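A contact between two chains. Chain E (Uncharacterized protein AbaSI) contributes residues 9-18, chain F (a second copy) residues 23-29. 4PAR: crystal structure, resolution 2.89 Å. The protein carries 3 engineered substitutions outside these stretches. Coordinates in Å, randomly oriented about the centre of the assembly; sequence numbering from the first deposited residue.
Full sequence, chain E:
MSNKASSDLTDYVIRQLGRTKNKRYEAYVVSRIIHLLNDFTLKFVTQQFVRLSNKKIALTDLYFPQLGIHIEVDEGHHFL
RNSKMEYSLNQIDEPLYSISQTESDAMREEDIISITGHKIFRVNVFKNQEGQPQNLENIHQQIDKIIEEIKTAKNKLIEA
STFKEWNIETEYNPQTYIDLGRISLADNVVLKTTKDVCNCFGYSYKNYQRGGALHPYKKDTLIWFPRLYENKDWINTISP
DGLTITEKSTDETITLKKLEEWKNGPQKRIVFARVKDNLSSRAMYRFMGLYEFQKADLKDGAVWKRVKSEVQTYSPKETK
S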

ATOM      1  N   LEU E   9       9.832 -38.397  -2.809  1.00 59.98           N
ATOM      2  CA  LEU E   9       9.486 -38.151  -1.417  1.00 57.48           C
ATOM      3  C   LEU E   9       9.863 -36.732  -1.024  1.00 61.12           C
ATOM      4  O   LEU E   9       9.045 -36.006  -0.449  1.00 70.19           O
ATOM      5  N   THR E  10      11.097 -36.338  -1.342  1.00 68.99           N
ATOM      6  CA  THR E  10      11.548 -34.980  -1.019  1.00 55.54           C
ATOM      7  C   THR E  10      10.583 -33.910  -1.546  1.00 63.56           C
ATOM      8  O   THR E  10      10.038 -33.109  -0.771  1.00 78.09           O
ATOM      9  N   ASP E  11      10.355 -33.928  -2.858  1.00 68.10           N
ATOM     10  CA  ASP E  11       9.438 -32.994  -3.511  1.00 71.35           C
ATOM     11  C   ASP E  11       8.055 -33.001  -2.860  1.00 66.80           C
ATOM     12  O   ASP E  11       7.485 -31.948  -2.582  1.00 70.78           O
ATOM     13  N   TYR E  12       7.527 -34.195  -2.613  1.00 56.72           N
ATOM     14  CA  TYR E  12       6.195 -34.341  -2.040  1.00 44.68           C
ATOM     15  C   TYR E  12       6.094 -33.655  -0.675  1.00 48.46           C
ATOM     16  O   TYR E  12       5.189 -32.840  -0.442  1.00 70.81           O
ATOM     17  N   VAL E  13       7.028 -33.976   0.216  1.00 47.31           N
ATOM     18  CA  VAL E  13       7.091 -33.331   1.528  1.00 54.51           C
ATOM     19  C   VAL E  13       7.187 -31.806   1.434  1.00 52.97           C
ATOM     20  O   VAL E  13       6.396 -31.083   2.072  1.00 53.12           O
ATOM     21  N   ILE E  14       8.147 -31.324   0.641  1.00 54.39           N
ATOM     22  CA  ILE E  14       8.315 -29.884   0.446  1.00 50.75           C
ATOM     23  C   ILE E  14       7.009 -29.226   0.027  1.00 50.84           C
ATOM     24  O   ILE E  14       6.602 -28.216   0.597  1.00 85.90           O
ATOM     25  N   ARG E  15       6.346 -29.819  -0.958  1.00 49.48           N
ATOM     26  CA  ARG E  15       5.126 -29.245  -1.500  1.00 53.68           C
ATOM     27  C   ARG E  15       3.995 -29.251  -0.475  1.00 57.52           C
ATOM     28  O   ARG E  15       3.215 -28.303  -0.413  1.00 61.83           O
ATOM     29  N   GLN E  16       3.905 -30.306   0.333  1.00 46.45           N
ATOM     30  CA  GLN E  16       2.856 -30.369   1.344  1.00 40.28           C
ATOM     31  C   GLN E  16       3.076 -29.316   2.426  1.00 59.25           C
ATOM     32  O   GLN E  16       2.112 -28.789   2.981  1.00 60.99           O
ATOM     33  N   LEU E  17       4.332 -28.999   2.735  1.00 63.11           N
ATOM     34  CA  LEU E  17       4.576 -27.979   3.758  1.00 34.57           C
ATOM     35  C   LEU E  17       4.728 -26.583   3.139  1.00 47.13           C
ATOM     36  O   LEU E  17       4.977 -25.593   3.835  1.00 47.24           O
ATOM     37  N   GLY E  18       4.574 -26.508   1.825  1.00 36.83           N
ATOM     38  CA  GLY E  18       4.705 -25.250   1.121  1.00 39.31           C
ATOM     39  C   GLY E  18       3.432 -24.675   0.540  1.00 49.98           C
ATOM     40  O   GLY E  18       3.502 -23.789  -0.311  1.00 60.64           O
TER
ATOM     41  N   LYS F  23      13.300 -18.407  -1.402  1.00 69.18           N
ATOM     42  CA  LYS F  23      13.736 -19.632  -2.048  1.00 69.96           C
ATOM     43  C   LYS F  23      12.770 -20.781  -1.784  1.00 71.21           C
ATOM     44  O   LYS F  23      12.062 -20.792  -0.781  1.00 78.22           O
ATOM     45  N   ARG F  24      12.764 -21.749  -2.694  1.00 70.69           N
ATOM     46  CA  ARG F  24      11.831 -22.872  -2.659  1.00 74.56           C
ATOM     47  C   ARG F  24      12.007 -23.793  -1.449  1.00 74.22           C
ATOM     48  O   ARG F  24      11.028 -24.216  -0.834  1.00 72.06           O
ATOM     49  N   TYR F  25      13.253 -24.111  -1.121  1.00 63.85           N
ATOM     50  CA  TYR F  25      13.557 -25.010  -0.011  1.00 60.07           C
ATOM     51  C   TYR F  25      13.876 -24.280   1.296  1.00 55.45           C
ATOM     52  O   TYR F  25      14.302 -24.908   2.267  1.00 52.80           O
ATOM     53  N   GLU F  26      13.697 -22.960   1.305  1.00 55.30           N
ATOM     54  CA  GLU F  26      14.053 -22.125   2.458  1.00 51.38           C
ATOM     55  C   GLU F  26      13.280 -22.472   3.743  1.00 48.52           C
ATOM     56  O   GLU F  26      13.878 -22.807   4.771  1.00 46.01           O
ATOM     57  N   ALA F  27      11.953 -22.397   3.672  1.00 61.87           N
ATOM     58  CA  ALA F  27      11.088 -22.697   4.811  1.00 47.79           C
ATOM     59  C   ALA F  27      11.388 -24.050   5.436  1.00 47.18           C
ATOM     60  O   ALA F  27      11.427 -24.176   6.659  1.00 55.62           O
ATOM     61  N   TYR F  28      11.607 -25.060   4.601  1.00 49.37           N
ATOM     62  CA  TYR F  28      11.821 -26.407   5.111  1.00 50.80           C
ATOM     63  C   TYR F  28      13.081 -26.485   5.944  1.00 48.22           C
ATOM     64  O   TYR F  28      13.063 -26.928   7.099  1.00 47.90           O
ATOM     65  N   VAL F  29      14.174 -26.045   5.334  1.00 56.99           N
ATOM     66  CA  VAL F  29      15.488 -26.127   5.942  1.00 47.49           C
ATOM     67  C   VAL F  29      15.536 -25.320   7.225  1.00 51.32           C
ATOM     68  O   VAL F  29      15.968 -25.820   8.268  1.00 52.94           O
TER

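The contact sets one face of a helix in chain E against the start of a helix in chain F. Ile E14 is its centre: its CA lies 6.8 Å from the CA of Tyr F28, the closest pair of CA atoms across the two stretches, and its CA-to-CB bond points toward chain F. Both chi angles are m (-65° and -51°), a conformation that lets the branched side chain reach both tyrosines of the opposing stretch. Ile E14 CD1 comes within 3.5 Å of CG of Tyr F28, and Ile E14 CG1 within 3.7 Å of CE2 of Tyr F25. The remaining branch, CG2, lies 4.2 Å from the backbone O of Arg F24. A beta-branched aliphatic residue suits this place because it fills the space between two aromatic rings without bringing in a polar group that would need a partner.

Tyr F28 also points toward its neighbour. With chi1 at t (-174°) and chi2 at 81°, its ring extends along chain E, where Val E13, Ile E14 and Leu E17 all reach it. Val E13, with chi1 t, places CG1 3.8 Å from CE1 of Tyr F28. Leu E17, in the mt rotamer, brings CD1 to 4.1 Å from the same CE1 of Tyr F28, at the ring edge. Tyrosine serves well here: its ring packs against aliphatic carbons while its hydroxyl is hydrogen-bonded elsewhere in the structure.

Tyr F25 occupies the N-cap position of the chain F helix. Its CA-to-CB bond points sideways, but chi1 at m (-78°) and chi2 at 61° carry the ring closer to chain E. There its edge receives the methyl of Thr E10, with CG2 3.9 Å from CE2 of Tyr F25. Thr E10, chi1 m, thus offers a carbon to the ring, while its OG1 is hydrogen-bonded elsewhere.

The polar contact is a salt bridge at the flank of this apolar cluster. Asp E11 and Arg F24 both leave their backbones sideways, and their ends come nearer to the opposite stretch. Asp E11 has chi1 t and chi2 84°; Arg F24 is extended through chi1 and chi2, both t, before chi3 falls between wells at 146° and chi4 turns to 93°. OD1 of Asp E11 meets NH2 of Arg F24 at 2.7 Å, near the guanidinium plane. The N-H...O angle of 127° makes the hydrogen bond weak despite the short distance, so charge attraction complements an imperfect alignment. Arg E15 adds only a marginal contact, its CG 4.4 Å from NH1 of Arg F24.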

ATOM      1  CB  LEU E   9      10.180 -39.146  -0.487  1.00 60.32           C
ATOM      2  CG  LEU E   9      10.063 -38.792   0.998  1.00 58.53           C
ATOM      3  CD1 LEU E   9       8.609 -38.845   1.428  1.00 55.53           C
ATOM      4  CD2 LEU E   9      10.906 -39.706   1.863  1.00 60.65           C
ATOM      5  CB  THR E  10      12.949 -34.698  -1.588  1.00 63.63           C
ATOM      6  OG1 THR E  10      13.896 -35.608  -1.012  1.00 77.55           O
ATOM      7  CG2 THR E  10      13.375 -33.272  -1.289  1.00 72.77           C
ATOM      8  CB  ASP E  11       9.317 -33.328  -5.002  1.00 83.32           C
ATOM      9  CG  ASP E  11       8.396 -32.374  -5.745  1.00100.66           C
ATOM     10  OD1 ASP E  11       8.862 -31.290  -6.165  1.00111.38           O
ATOM     11  OD2 ASP E  11       7.207 -32.715  -5.918  1.00 98.51           O
ATOM     12  CB  TYR E  12       5.830 -35.825  -1.928  1.00 46.08           C
ATOM     13  CG  TYR E  12       4.522 -36.091  -1.217  1.00 59.46           C
ATOM     14  CD1 TYR E  12       3.310 -35.971  -1.882  1.00 42.34           C
ATOM     15  CD2 TYR E  12       4.500 -36.465   0.122  1.00 49.01           C
ATOM     16  CE1 TYR E  12       2.116 -36.210  -1.230  1.00 46.96           C
ATOM     17  CE2 TYR E  12       3.314 -36.707   0.776  1.00 42.90           C
ATOM     18  CZ  TYR E  12       2.128 -36.577   0.097  1.00 42.27           C
ATOM     19  OH  TYR E  12       0.946 -36.821   0.751  1.00 49.07           O
ATOM     20  CB  VAL E  13       8.290 -33.841   2.346  1.00 43.97           C
ATOM     21  CG1 VAL E  13       8.366 -33.104   3.663  1.00 42.73           C
ATOM     22  CG2 VAL E  13       8.169 -35.337   2.585  1.00 45.81           C
ATOM     23  CB  ILE E  14       9.386 -29.565  -0.619  1.00 51.53           C
ATOM     24  CG1 ILE E  14      10.756 -30.022  -0.141  1.00 54.45           C
ATOM     25  CG2 ILE E  14       9.420 -28.079  -0.929  1.00 45.79           C
ATOM     26  CD1 ILE E  14      11.091 -29.520   1.219  1.00 51.43           C
ATOM     27  CB  ARG E  15       4.708 -29.990  -2.772  1.00 44.68           C
ATOM     28  CG  ARG E  15       5.668 -29.772  -3.943  1.00 53.74           C
ATOM     29  CD  ARG E  15       5.153 -30.403  -5.221  1.00 77.54           C
ATOM     30  NE  ARG E  15       3.906 -29.790  -5.665  1.00106.55           N
ATOM     31  CZ  ARG E  15       3.219 -30.181  -6.733  1.00111.45           C
ATOM     32  NH1 ARG E  15       3.658 -31.193  -7.470  1.00 99.08           N
ATOM     33  NH2 ARG E  15       2.091 -29.563  -7.064  1.00118.77           N
ATOM     34  CB  GLN E  16       2.770 -31.765   1.981  1.00 42.04           C
ATOM     35  CG  GLN E  16       2.323 -32.891   1.038  1.00 48.24           C
ATOM     36  CD  GLN E  16       0.824 -32.891   0.699  1.00 40.47           C
ATOM     37  OE1 GLN E  16       0.008 -32.232   1.345  1.00 40.42           O
ATOM     38  NE2 GLN E  16       0.465 -33.655  -0.321  1.00 43.21           N
ATOM     39  CB  LEU E  17       5.803 -28.331   4.596  1.00 35.86           C
ATOM     40  CG  LEU E  17       5.813 -29.740   5.186  1.00 35.35           C
ATOM     41  CD1 LEU E  17       6.950 -29.923   6.165  1.00 37.71           C
ATOM     42  CD2 LEU E  17       4.492 -30.063   5.846  1.00 49.11           C
TER
ATOM     43  CB  LYS F  23      15.144 -20.002  -1.575  1.00 65.34           C
ATOM     44  CG  LYS F  23      16.239 -19.285  -2.334  1.00 70.12           C
ATOM     45  CD  LYS F  23      17.588 -19.465  -1.674  1.00 75.10           C
ATOM     46  CE  LYS F  23      17.808 -18.419  -0.600  1.00 73.99           C
ATOM     47  NZ  LYS F  23      19.162 -18.521   0.020  1.00 68.07           N
ATOM     48  CB  ARG F  24      11.974 -23.680  -3.949  1.00 74.21           C
ATOM     49  CG  ARG F  24      11.148 -24.945  -4.004  1.00 76.46           C
ATOM     50  CD  ARG F  24      10.992 -25.403  -5.432  1.00 79.78           C
ATOM     51  NE  ARG F  24      10.954 -26.857  -5.537  1.00102.34           N
ATOM     52  CZ  ARG F  24       9.837 -27.576  -5.540  1.00 94.28           C
ATOM     53  NH1 ARG F  24       8.660 -26.970  -5.443  1.00 84.30           N
ATOM     54  NH2 ARG F  24       9.900 -28.899  -5.644  1.00 82.95           N
ATOM     55  CB  TYR F  25      14.709 -25.937  -0.392  1.00 60.79           C
ATOM     56  CG  TYR F  25      14.276 -27.069  -1.298  1.00 69.10           C
ATOM     57  CD1 TYR F  25      13.738 -26.813  -2.552  1.00 76.03           C
ATOM     58  CD2 TYR F  25      14.401 -28.390  -0.898  1.00 70.39           C
ATOM     59  CE1 TYR F  25      13.333 -27.840  -3.382  1.00 81.93           C
ATOM     60  CE2 TYR F  25      14.000 -29.426  -1.723  1.00 83.56           C
ATOM     61  CZ  TYR F  25      13.467 -29.145  -2.964  1.00 84.93           C
ATOM     62  OH  TYR F  25      13.068 -30.171  -3.790  1.00 87.96           O
ATOM     63  CB  GLU F  26      13.833 -20.651   2.105  1.00 57.47           C
ATOM     64  CG  GLU F  26      14.167 -19.674   3.219  1.00 55.83           C
ATOM     65  CD  GLU F  26      13.457 -18.339   3.059  1.00 61.98           C
ATOM     66  OE1 GLU F  26      12.756 -18.152   2.034  1.00 55.57           O
ATOM     67  OE2 GLU F  26      13.596 -17.482   3.965  1.00 59.75           O
ATOM     68  CB  ALA F  27       9.639 -22.646   4.391  1.00 50.00           C
ATOM     69  CB  TYR F  28      11.912 -27.424   3.976  1.00 52.92           C
ATOM     70  CG  TYR F  28      11.987 -28.841   4.492  1.00 57.94           C
ATOM     71  CD1 TYR F  28      10.831 -29.511   4.887  1.00 55.19           C
ATOM     72  CD2 TYR F  28      13.205 -29.504   4.612  1.00 54.75           C
ATOM     73  CE1 TYR F  28      10.880 -30.801   5.373  1.00 56.94           C
ATOM     74  CE2 TYR F  28      13.265 -30.805   5.102  1.00 56.71           C
ATOM     75  CZ  TYR F  28      12.092 -31.447   5.480  1.00 57.78           C
ATOM     76  OH  TYR F  28      12.116 -32.734   5.968  1.00 60.22           O
ATOM     77  CB  VAL F  29      16.572 -25.641   4.976  1.00 54.08           C
ATOM     78  CG1 VAL F  29      17.906 -25.525   5.687  1.00 57.78           C
ATOM     79  CG2 VAL F  29      16.673 -26.593   3.788  1.00 51.08           C
TER